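Endo-b-1,4-glucanase (Nasutitermes takasagoensis, PDB 1KS8) probably hydrolyses internal beta-1,4-glucosidic linkages in cellulose and related beta-glucans, as a family 9 glycoside hydrolase with an (alpha/alpha)6 fold. Local coordinates at residues A[1-6]-A[337-342]. Numbering follows the deposited sequence.
Unlike the reference sequence in segment 1-6: M1 (reference Ala).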
loop_
_atom_site.group_PDB
_atom_site.type_symbol
_atom_site.label_atom_id
_atom_site.label_comp_id
_atom_site.label_asym_id
_atom_site.label_seq_id
_atom_site.Cartn_x
_atom_site.Cartn_y
_atom_site.Cartn_z
ATOM N N MET A 1 14.082 5.306 22.718
ATOM C CA MET A 1 13.212 6.401 22.200
ATOM C C MET A 1 14.005 7.345 21.304
ATOM O O MET A 1 15.086 7.001 20.825
ATOM C CB MET A 1 12.607 7.190 23.364
ATOM C CG MET A 1 13.636 7.848 24.272
ATOM S SD MET A 1 12.878 8.906 25.521
ATOM C CE MET A 1 12.880 10.484 24.667
ATOM N N ALA A 2 13.458 8.538 21.086
ATOM C CA ALA A 2 14.103 9.544 20.250
ATOM C C ALA A 2 14.407 8.984 18.866
ATOM O O ALA A 2 15.563 8.944 18.440
ATOM C CB ALA A 2 15.386 10.025 20.915
ATOM N N TYR A 3 13.363 8.554 18.164
ATOM C CA TYR A 3 13.521 7.990 16.828
ATOM C C TYR A 3 13.606 9.059 15.745
ATOM O O TYR A 3 12.911 10.074 15.795
ATOM C CB TYR A 3 12.357 7.046 16.511
ATOM C CG TYR A 3 12.285 5.834 17.409
ATOM C CD1 TYR A 3 13.308 4.885 17.418
ATOM C CD2 TYR A 3 11.198 5.640 18.257
ATOM C CE1 TYR A 3 13.246 3.770 18.254
ATOM C CE2 TYR A 3 11.128 4.531 19.096
ATOM C CZ TYR A 3 12.154 3.602 19.090
ATOM O OH TYR A 3 12.092 2.515 19.933
ATOM N N ASP A 4 14.466 8.811 14.763
ATOM C CA ASP A 4 14.660 9.720 13.638
ATOM C C ASP A 4 13.609 9.374 12.584
ATOM O O ASP A 4 13.892 8.635 11.637
ATOM C CB ASP A 4 16.061 9.513 13.057
ATOM C CG ASP A 4 16.429 10.556 12.022
ATOM O OD1 ASP A 4 15.527 11.267 11.532
ATOM O OD2 ASP A 4 17.633 10.651 11.695
ATOM N N TYR A 5 12.402 9.907 12.749
ATOM C CA TYR A 5 11.313 9.625 11.814
ATOM C C TYR A 5 11.645 10.022 10.385
ATOM O O TYR A 5 11.202 9.372 9.440
ATOM C CB TYR A 5 10.027 10.329 12.254
ATOM C CG TYR A 5 9.556 9.925 13.629
ATOM C CD1 TYR A 5 9.209 8.602 13.911
ATOM C CD2 TYR A 5 9.479 10.859 14.657
ATOM C CE1 TYR A 5 8.802 8.222 15.183
ATOM C CE2 TYR A 5 9.076 10.491 15.931
ATOM C CZ TYR A 5 8.740 9.173 16.191
ATOM O OH TYR A 5 8.362 8.815 17.462
ATOM N N LYS A 6 12.412 11.094 10.220
ATOM C CA LYS A 6 12.791 11.527 8.882
ATOM C C LYS A 6 13.573 10.422 8.184
ATOM O O LYS A 6 13.339 10.130 7.012
ATOM C CB LYS A 6 13.643 12.794 8.944
ATOM C CG LYS A 6 12.892 14.035 9.389
ATOM C CD LYS A 6 13.814 15.248 9.410
ATOM C CE LYS A 6 13.058 16.514 9.782
ATOM N NZ LYS A 6 12.464 16.437 11.144
ATOM N N TYR A 337 6.315 1.438 18.508
ATOM C CA TYR A 337 6.448 0.029 18.843
ATOM C C TYR A 337 7.169 -0.642 17.676
ATOM O O TYR A 337 8.104 -1.416 17.877
ATOM C CB TYR A 337 5.081 -0.628 19.069
ATOM C CG TYR A 337 5.183 -2.094 19.429
ATOM C CD1 TYR A 337 5.516 -3.048 18.465
ATOM C CD2 TYR A 337 4.987 -2.527 20.743
ATOM C CE1 TYR A 337 5.653 -4.392 18.798
ATOM C CE2 TYR A 337 5.122 -3.870 21.087
ATOM C CZ TYR A 337 5.456 -4.797 20.109
ATOM O OH TYR A 337 5.604 -6.125 20.436
ATOM N N ALA A 338 6.741 -0.333 16.455
ATOM C CA ALA A 338 7.364 -0.917 15.274
ATOM C C ALA A 338 8.842 -0.556 15.185
ATOM O O ALA A 338 9.654 -1.345 14.701
ATOM C CB ALA A 338 6.643 -0.448 14.013
ATOM N N LEU A 339 9.192 0.639 15.655
ATOM C CA LEU A 339 10.575 1.095 15.600
ATOM C C LEU A 339 11.464 0.553 16.712
ATOM O O LEU A 339 12.686 0.667 16.629
ATOM C CB LEU A 339 10.628 2.627 15.597
ATOM C CG LEU A 339 9.850 3.317 14.471
ATOM C CD1 LEU A 339 10.081 4.821 14.539
ATOM C CD2 LEU A 339 10.292 2.772 13.121
ATOM N N GLY A 340 10.868 -0.022 17.754
ATOM C CA GLY A 340 11.686 -0.580 18.818
ATOM C C GLY A 340 11.242 -0.467 20.265
ATOM O O GLY A 340 11.876 -1.060 21.133
ATOM N N ASP A 341 10.167 0.260 20.550
ATOM C CA ASP A 341 9.736 0.406 21.938
ATOM C C ASP A 341 9.322 -0.893 22.627
ATOM O O ASP A 341 9.229 -0.947 23.855
ATOM C CB ASP A 341 8.610 1.438 22.037
ATOM C CG ASP A 341 9.132 2.863 22.035
ATOM O OD1 ASP A 341 10.346 3.051 21.806
ATOM O OD2 ASP A 341 8.333 3.794 22.265
ATOM N N GLY A 342 9.088 -1.937 21.841
ATOM C CA GLY A 342 8.700 -3.213 22.410
ATOM C C GLY A 342 9.889 -4.101 22.737
ATOM O O GLY A 342 9.715 -5.234 23.189
#
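Y3 and L339 face each other with CA atoms 7.6 Å apart where the N-terminal arm, just before helix 5-18, passes the wider, pi-type last turn of helix 324-341. The Y3 ring lies over this turn: L339 CB sits 3.7 Å from the ring centroid, 4° off the ring normal, a CH-pi contact centred on the face. L339 CG is beside its own backbone N (chi1 -57°); the two side chains slide past each other in opposite directions, and CD1 lies 3.7 Å from Y3 CB. The same methyl reaches Y5 CE1, at 3.7 Å, and thus bridges both tyrosines. At the far end, Y3 OH donates a 2.6 Å hydrogen bond to D341 OD1, meeting it on the anti side, 34° out of the carboxylate plane. An alanine at Y3 would probably leave D341 OD1 without this donor and strip the ring from over L339 CB, leaving the N-terminal arm less firmly attached. G340 lies next to the hydroxyl; a CB there would run into Y3 OH and the preceding carbonyl O. Y5 OH is hydrogen-bonded to D336 and Q332 of helix 324-341, while its ring packs on L425, L428 and V429 of helix 415-430, joining the chain's start to two late helices.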